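Local coordinates for protein fiber (Human adenovirus 35, PDB 2QLK) that forms the trimeric head of the adenovirus fibre, the capsid projection that attaches the virion to the host-cell receptor CD46, at residues A[124-135]-A[166-177]. Sequence-based numbering, arbitrary orientation.
Sequences MPSTTAYPFNTT and LNSRMISSNVAY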
ATOM      1  N   MET A 124      11.661  -5.308  14.253  1.00 32.43           N
ATOM      2  CA  MET A 124      12.047  -6.507  13.523  1.00 30.88           C
ATOM      3  C   MET A 124      10.883  -7.405  13.147  1.00 30.27           C
ATOM      4  O   MET A 124       9.852  -7.416  13.823  1.00 30.63           O
ATOM      5  CB  MET A 124      13.050  -7.300  14.361  1.00 31.02           C
ATOM      6  CG  MET A 124      14.338  -6.545  14.677  1.00 29.07           C
ATOM      7  SD  MET A 124      15.429  -6.379  13.206  1.00 29.90           S
ATOM      8  CE  MET A 124      15.364  -4.688  12.966  1.00 24.45           C
ATOM      9  N   PRO A 125      11.025  -8.150  12.043  1.00 30.95           N
ATOM     10  CA  PRO A 125      10.018  -9.081  11.530  1.00 31.81           C
ATOM     11  C   PRO A 125       9.878 -10.310  12.417  1.00 32.38           C
ATOM     12  O   PRO A 125      10.852 -11.063  12.626  1.00 33.35           O
ATOM     13  CB  PRO A 125      10.563  -9.471  10.154  1.00 25.65           C
ATOM     14  CG  PRO A 125      12.057  -9.295  10.327  1.00 22.59           C
ATOM     15  CD  PRO A 125      12.127  -7.999  11.077  1.00 23.83           C
ATOM     16  N   SER A 126       8.667 -10.523  12.919  1.00 30.04           N
ATOM     17  CA  SER A 126       8.371 -11.677  13.758  1.00 30.55           C
ATOM     18  C   SER A 126       8.919 -12.996  13.204  1.00 31.44           C
ATOM     19  O   SER A 126       8.606 -13.386  12.065  1.00 30.16           O
ATOM     20  CB  SER A 126       6.855 -11.799  13.941  1.00 37.87           C
ATOM     21  OG  SER A 126       6.495 -13.132  14.277  1.00 41.09           O
ATOM     22  N   THR A 127       9.727 -13.697  14.012  1.00 30.46           N
ATOM     23  CA  THR A 127      10.289 -14.974  13.566  1.00 33.70           C
ATOM     24  C   THR A 127       9.235 -16.056  13.605  1.00 34.78           C
ATOM     25  O   THR A 127       9.459 -17.172  13.140  1.00 35.54           O
ATOM     26  CB  THR A 127      11.485 -15.423  14.416  1.00 41.07           C
ATOM     27  OG1 THR A 127      11.158 -15.284  15.798  1.00 42.01           O
ATOM     28  CG2 THR A 127      12.721 -14.573  14.091  1.00 41.78           C
ATOM     29  N   THR A 128       8.077 -15.703  14.151  1.00 39.12           N
ATOM     30  CA  THR A 128       6.944 -16.609  14.240  1.00 39.85           C
ATOM     31  C   THR A 128       6.165 -16.476  12.923  1.00 38.92           C
ATOM     32  O   THR A 128       5.937 -17.459  12.204  1.00 39.19           O
ATOM     33  CB  THR A 128       6.032 -16.206  15.411  1.00 59.33           C
ATOM     34  OG1 THR A 128       6.806 -16.139  16.611  1.00 62.21           O
ATOM     35  CG2 THR A 128       4.914 -17.210  15.596  1.00 60.91           C
ATOM     36  N   ALA A 129       5.762 -15.245  12.613  1.00 35.54           N
ATOM     37  CA  ALA A 129       5.040 -14.990  11.383  1.00 33.75           C
ATOM     38  C   ALA A 129       5.961 -15.341  10.218  1.00 33.11           C
ATOM     39  O   ALA A 129       5.534 -16.000   9.268  1.00 33.33           O
ATOM     40  CB  ALA A 129       4.621 -13.533  11.314  1.00 28.61           C
ATOM     41  N   TYR A 130       7.236 -14.946  10.305  1.00 27.12           N
ATOM     42  CA  TYR A 130       8.185 -15.226   9.216  1.00 27.33           C
ATOM     43  C   TYR A 130       9.350 -16.067   9.742  1.00 29.72           C
ATOM     44  O   TYR A 130      10.412 -15.542  10.106  1.00 27.56           O
ATOM     45  CB  TYR A 130       8.682 -13.899   8.639  1.00 27.38           C
ATOM     46  CG  TYR A 130       7.544 -12.898   8.510  1.00 25.10           C
ATOM     47  CD1 TYR A 130       6.468 -13.133   7.646  1.00 24.16           C
ATOM     48  CD2 TYR A 130       7.519 -11.745   9.293  1.00 23.75           C
ATOM     49  CE1 TYR A 130       5.381 -12.235   7.568  1.00 21.65           C
ATOM     50  CE2 TYR A 130       6.455 -10.862   9.230  1.00 22.35           C
ATOM     51  CZ  TYR A 130       5.388 -11.112   8.370  1.00 23.51           C
ATOM     52  OH  TYR A 130       4.343 -10.230   8.359  1.00 23.06           O
ATOM     53  N   PRO A 131       9.161 -17.398   9.778  1.00 32.35           N
ATOM     54  CA  PRO A 131      10.169 -18.339  10.269  1.00 33.80           C
ATOM     55  C   PRO A 131      11.391 -18.553   9.387  1.00 37.13           C
ATOM     56  O   PRO A 131      11.324 -18.412   8.172  1.00 34.78           O
ATOM     57  CB  PRO A 131       9.362 -19.626  10.462  1.00 32.74           C
ATOM     58  CG  PRO A 131       8.370 -19.553   9.330  1.00 32.05           C
ATOM     59  CD  PRO A 131       7.926 -18.104   9.383  1.00 30.59           C
ATOM     60  N   PHE A 132      12.504 -18.907  10.030  1.00 44.75           N
ATOM     61  CA  PHE A 132      13.769 -19.186   9.351  1.00 49.02           C
ATOM     62  C   PHE A 132      13.812 -20.626   8.850  1.00 53.18           C
ATOM     63  O   PHE A 132      12.855 -21.382   9.017  1.00 52.98           O
ATOM     64  CB  PHE A 132      14.931 -18.974  10.322  1.00 44.14           C
ATOM     65  CG  PHE A 132      15.491 -17.588  10.310  1.00 40.96           C
ATOM     66  CD1 PHE A 132      16.214 -17.131   9.216  1.00 40.33           C
ATOM     67  CD2 PHE A 132      15.314 -16.749  11.393  1.00 39.12           C
ATOM     68  CE1 PHE A 132      16.757 -15.853   9.205  1.00 40.41           C
ATOM     69  CE2 PHE A 132      15.856 -15.459  11.400  1.00 41.24           C
ATOM     70  CZ  PHE A 132      16.576 -15.010  10.311  1.00 40.84           C
ATOM     71  N   ASN A 133      14.939 -20.999   8.249  1.00101.97           N
ATOM     72  CA  ASN A 133      15.166 -22.354   7.739  1.00107.88           C
ATOM     73  C   ASN A 133      13.914 -23.135   7.343  1.00111.16           C
ATOM     74  O   ASN A 133      13.691 -24.244   7.835  1.00111.37           O
ATOM     75  CB  ASN A 133      15.954 -23.167   8.776  1.00 94.88           C
ATOM     76  CG  ASN A 133      17.407 -22.732   8.883  1.00 96.43           C
ATOM     77  OD1 ASN A 133      18.206 -22.968   7.971  1.00 97.38           O
ATOM     78  ND2 ASN A 133      17.756 -22.092   9.996  1.00 97.46           N
ATOM     79  N   THR A 134      13.106 -22.564   6.452  1.00135.26           N
ATOM     80  CA  THR A 134      11.881 -23.220   5.988  1.00139.09           C
ATOM     81  C   THR A 134      11.513 -22.865   4.550  1.00141.65           C
ATOM     82  O   THR A 134      11.207 -21.710   4.248  1.00142.44           O
ATOM     83  CB  THR A 134      10.658 -22.860   6.873  1.00 99.96           C
ATOM     84  OG1 THR A 134      10.587 -21.435   7.036  1.00100.66           O
ATOM     85  CG2 THR A 134      10.745 -23.543   8.234  1.00 99.78           C
ATOM     86  N   THR A 135      11.549 -23.857   3.666  1.00108.87           N
ATOM     87  CA  THR A 135      11.169 -23.645   2.274  1.00110.44           C
ATOM     88  C   THR A 135       9.753 -24.200   2.149  1.00111.83           C
ATOM     89  O   THR A 135       9.010 -23.858   1.226  1.00112.12           O
ATOM     90  CB  THR A 135      12.099 -24.388   1.295  1.00 78.01           C
ATOM     91  OG1 THR A 135      13.451 -23.963   1.499  1.00 78.17           O
ATOM     92  CG2 THR A 135      11.701 -24.082  -0.146  1.00 78.22           C
ATOM     93  N   LEU A 166      11.366 -11.769   4.259  1.00 26.53           N
ATOM     94  CA  LEU A 166      11.598 -11.583   5.683  1.00 28.58           C
ATOM     95  C   LEU A 166      12.252 -12.795   6.329  1.00 30.41           C
ATOM     96  O   LEU A 166      11.803 -13.924   6.136  1.00 30.49           O
ATOM     97  CB  LEU A 166      10.271 -11.249   6.388  1.00 27.52           C
ATOM     98  CG  LEU A 166       9.522 -10.052   5.772  1.00 29.67           C
ATOM     99  CD1 LEU A 166       8.088 -10.078   6.249  1.00 27.59           C
ATOM    100  CD2 LEU A 166      10.221  -8.716   6.105  1.00 29.78           C
ATOM    101  N   ASN A 167      13.330 -12.556   7.082  1.00 29.90           N
ATOM    102  CA  ASN A 167      14.043 -13.640   7.767  1.00 30.73           C
ATOM    103  C   ASN A 167      14.319 -14.803   6.800  1.00 33.90           C
ATOM    104  O   ASN A 167      15.022 -14.637   5.808  1.00 35.66           O
ATOM    105  CB  ASN A 167      13.222 -14.115   8.986  1.00 26.91           C
ATOM    106  CG  ASN A 167      12.997 -13.006  10.002  1.00 26.26           C
ATOM    107  OD1 ASN A 167      13.776 -12.044  10.073  1.00 27.02           O
ATOM    108  ND2 ASN A 167      11.936 -13.123  10.793  1.00 24.76           N
ATOM    109  N   SER A 168      13.780 -15.981   7.077  1.00 40.13           N
ATOM    110  CA  SER A 168      13.990 -17.133   6.182  1.00 45.84           C
ATOM    111  C   SER A 168      15.430 -17.667   6.042  1.00 49.80           C
ATOM    112  O   SER A 168      15.727 -18.777   6.495  1.00 49.09           O
ATOM    113  CB  SER A 168      13.453 -16.820   4.785  1.00 75.75           C
ATOM    114  OG  SER A 168      13.849 -17.819   3.859  1.00 77.81           O
ATOM    115  N   ARG A 169      16.316 -16.903   5.398  1.00 75.36           N
ATOM    116  CA  ARG A 169      17.702 -17.350   5.220  1.00 80.08           C
ATOM    117  C   ARG A 169      18.695 -16.543   6.067  1.00 81.74           C
ATOM    118  O   ARG A 169      19.098 -15.449   5.674  1.00 83.01           O
ATOM    119  CB  ARG A 169      18.125 -17.233   3.750  1.00 96.97           C
ATOM    120  CG  ARG A 169      17.088 -17.645   2.705  1.00100.50           C
ATOM    121  CD  ARG A 169      16.763 -19.128   2.714  1.00103.76           C
ATOM    122  NE  ARG A 169      15.914 -19.499   3.841  1.00106.19           N
ATOM    123  CZ  ARG A 169      15.249 -20.649   3.929  1.00107.40           C
ATOM    124  NH1 ARG A 169      15.332 -21.542   2.952  1.00108.37           N
ATOM    125  NH2 ARG A 169      14.499 -20.903   4.993  1.00106.70           N
ATOM    126  N   MET A 170      19.095 -17.076   7.220  1.00111.42           N
ATOM    127  CA  MET A 170      20.058 -16.379   8.076  1.00112.68           C
ATOM    128  C   MET A 170      21.483 -16.640   7.593  1.00113.37           C
ATOM    129  O   MET A 170      22.134 -17.589   8.031  1.00113.23           O
ATOM    130  CB  MET A 170      19.921 -16.816   9.547  1.00 67.23           C
ATOM    131  CG  MET A 170      19.939 -18.318   9.790  1.00 66.98           C
ATOM    132  SD  MET A 170      20.027 -18.700  11.551  1.00 67.23           S
ATOM    133  CE  MET A 170      18.354 -18.316  12.077  1.00 67.42           C
ATOM    134  N   ILE A 171      21.952 -15.788   6.682  1.00103.81           N
ATOM    135  CA  ILE A 171      23.289 -15.897   6.102  1.00104.14           C
ATOM    136  C   ILE A 171      24.260 -16.669   6.980  1.00104.44           C
ATOM    137  O   ILE A 171      24.841 -17.667   6.547  1.00104.46           O
ATOM    138  CB  ILE A 171      23.899 -14.506   5.833  1.00 66.86           C
ATOM    139  CG1 ILE A 171      25.346 -14.652   5.365  1.00 67.35           C
ATOM    140  CG2 ILE A 171      23.830 -13.654   7.085  1.00 66.53           C
ATOM    141  CD1 ILE A 171      26.087 -13.336   5.223  1.00 67.28           C
ATOM    142  N   SER A 172      24.429 -16.211   8.216  1.00 82.93           N
ATOM    143  CA  SER A 172      25.352 -16.867   9.130  1.00 82.57           C
ATOM    144  C   SER A 172      25.335 -16.271  10.531  1.00 81.91           C
ATOM    145  O   SER A 172      24.281 -16.004  11.111  1.00 81.97           O
ATOM    146  CB  SER A 172      26.771 -16.766   8.574  1.00 75.93           C
ATOM    147  OG  SER A 172      27.178 -15.408   8.503  1.00 76.20           O
ATOM    148  N   SER A 173      26.542 -16.080  11.051  1.00 73.75           N
ATOM    149  CA  SER A 173      26.790 -15.522  12.372  1.00 72.45           C
ATOM    150  C   SER A 173      25.632 -15.662  13.353  1.00 70.33           C
ATOM    151  O   SER A 173      24.991 -16.713  13.448  1.00 69.26           O
ATOM    152  CB  SER A 173      27.178 -14.042  12.244  1.00 83.80           C
ATOM    153  OG  SER A 173      26.107 -13.271  11.728  1.00 84.03           O
ATOM    154  N   ASN A 174      25.398 -14.580  14.090  1.00 78.78           N
ATOM    155  CA  ASN A 174      24.332 -14.502  15.072  1.00 76.34           C
ATOM    156  C   ASN A 174      23.222 -13.626  14.473  1.00 72.97           C
ATOM    157  O   ASN A 174      22.698 -12.727  15.132  1.00 71.69           O
ATOM    158  CB  ASN A 174      24.869 -13.888  16.376  1.00122.14           C
ATOM    159  CG  ASN A 174      24.285 -14.540  17.628  1.00124.04           C
ATOM    160  OD1 ASN A 174      24.686 -14.224  18.751  1.00124.40           O
ATOM    161  ND2 ASN A 174      23.337 -15.451  17.438  1.00123.84           N
ATOM    162  N   VAL A 175      22.894 -13.881  13.204  1.00 46.99           N
ATOM    163  CA  VAL A 175      21.826 -13.156  12.511  1.00 42.30           C
ATOM    164  C   VAL A 175      20.495 -13.524  13.187  1.00 39.61           C
ATOM    165  O   VAL A 175      20.057 -14.664  13.113  1.00 40.53           O
ATOM    166  CB  VAL A 175      21.729 -13.573  11.016  1.00 40.63           C
ATOM    167  CG1 VAL A 175      20.555 -12.871  10.359  1.00 39.51           C
ATOM    168  CG2 VAL A 175      23.016 -13.253  10.284  1.00 40.27           C
ATOM    169  N   ALA A 176      19.864 -12.570  13.856  1.00 40.71           N
ATOM    170  CA  ALA A 176      18.596 -12.821  14.522  1.00 37.66           C
ATOM    171  C   ALA A 176      17.400 -12.492  13.614  1.00 37.10           C
ATOM    172  O   ALA A 176      16.303 -13.028  13.815  1.00 36.25           O
ATOM    173  CB  ALA A 176      18.509 -11.987  15.780  1.00 32.73           C
ATOM    174  N   TYR A 177      17.612 -11.602  12.636  1.00 38.51           N
ATOM    175  CA  TYR A 177      16.555 -11.177  11.705  1.00 38.02           C
ATOM    176  C   TYR A 177      17.141 -10.824  10.347  1.00 35.22           C
ATOM    177  O   TYR A 177      18.326 -10.530  10.244  1.00 33.94           O
ATOM    178  CB  TYR A 177      15.841  -9.948  12.249  1.00 42.50           C
ATOM    179  CG  TYR A 177      15.319 -10.137  13.636  1.00 47.59           C
ATOM    180  CD1 TYR A 177      14.144 -10.844  13.863  1.00 49.53           C
ATOM    181  CD2 TYR A 177      16.020  -9.646  14.736  1.00 48.63           C
ATOM    182  CE1 TYR A 177      13.674 -11.059  15.151  1.00 50.96           C
ATOM    183  CE2 TYR A 177      15.562  -9.855  16.030  1.00 50.18           C
ATOM    184  CZ  TYR A 177      14.389 -10.562  16.228  1.00 50.90           C
ATOM    185  OH  TYR A 177      13.919 -10.768  17.501  1.00 52.55           O
TER
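N167 reaches across to 124-135 with its carboxamide and ties together the two ends of the turn at 126-129. Its ND2 spends one N-H on P125 O, at 3.0 Å, and the other on Y130 O, at 2.9 Å; both acceptors lie close to the amide plane, and both bonds are nearly straight. Y130 O receives its bond in the carbonyl plane, whereas at P125 the donor stands above it. OD1 turns to the backbone N of A178, fixing the amide's flip.

The CB of the same asparagine lies over one face of the F132 ring, 3.8 Å from its centroid. M170 CE lies over the opposite face, 3.5 Å from the F132 centroid; M170 CG sits between the backbone N and the carbonyl carbon (chi1 51°), and a bend at chi3 (74°) folds the methyl back over the ring. A176 O meets that ring at its edge.

L166 CD1 sits squarely over the centre of the Y130 ring, 3.3 Å from the centroid, with A129 CB on the other face. At the start of 124-135, M124 lays CB over the face of the Y177 ring, its SD oblique to it. Y130 OH bonds I208 N and Y61 OH of the second subunit.

With both N-H groups and OD1 bonded, the buried amide is fixed in rotation and holds the 126-129 turn against 166-177, while the F132, Y130 and Y177 faces pack on aliphatic groups nearby.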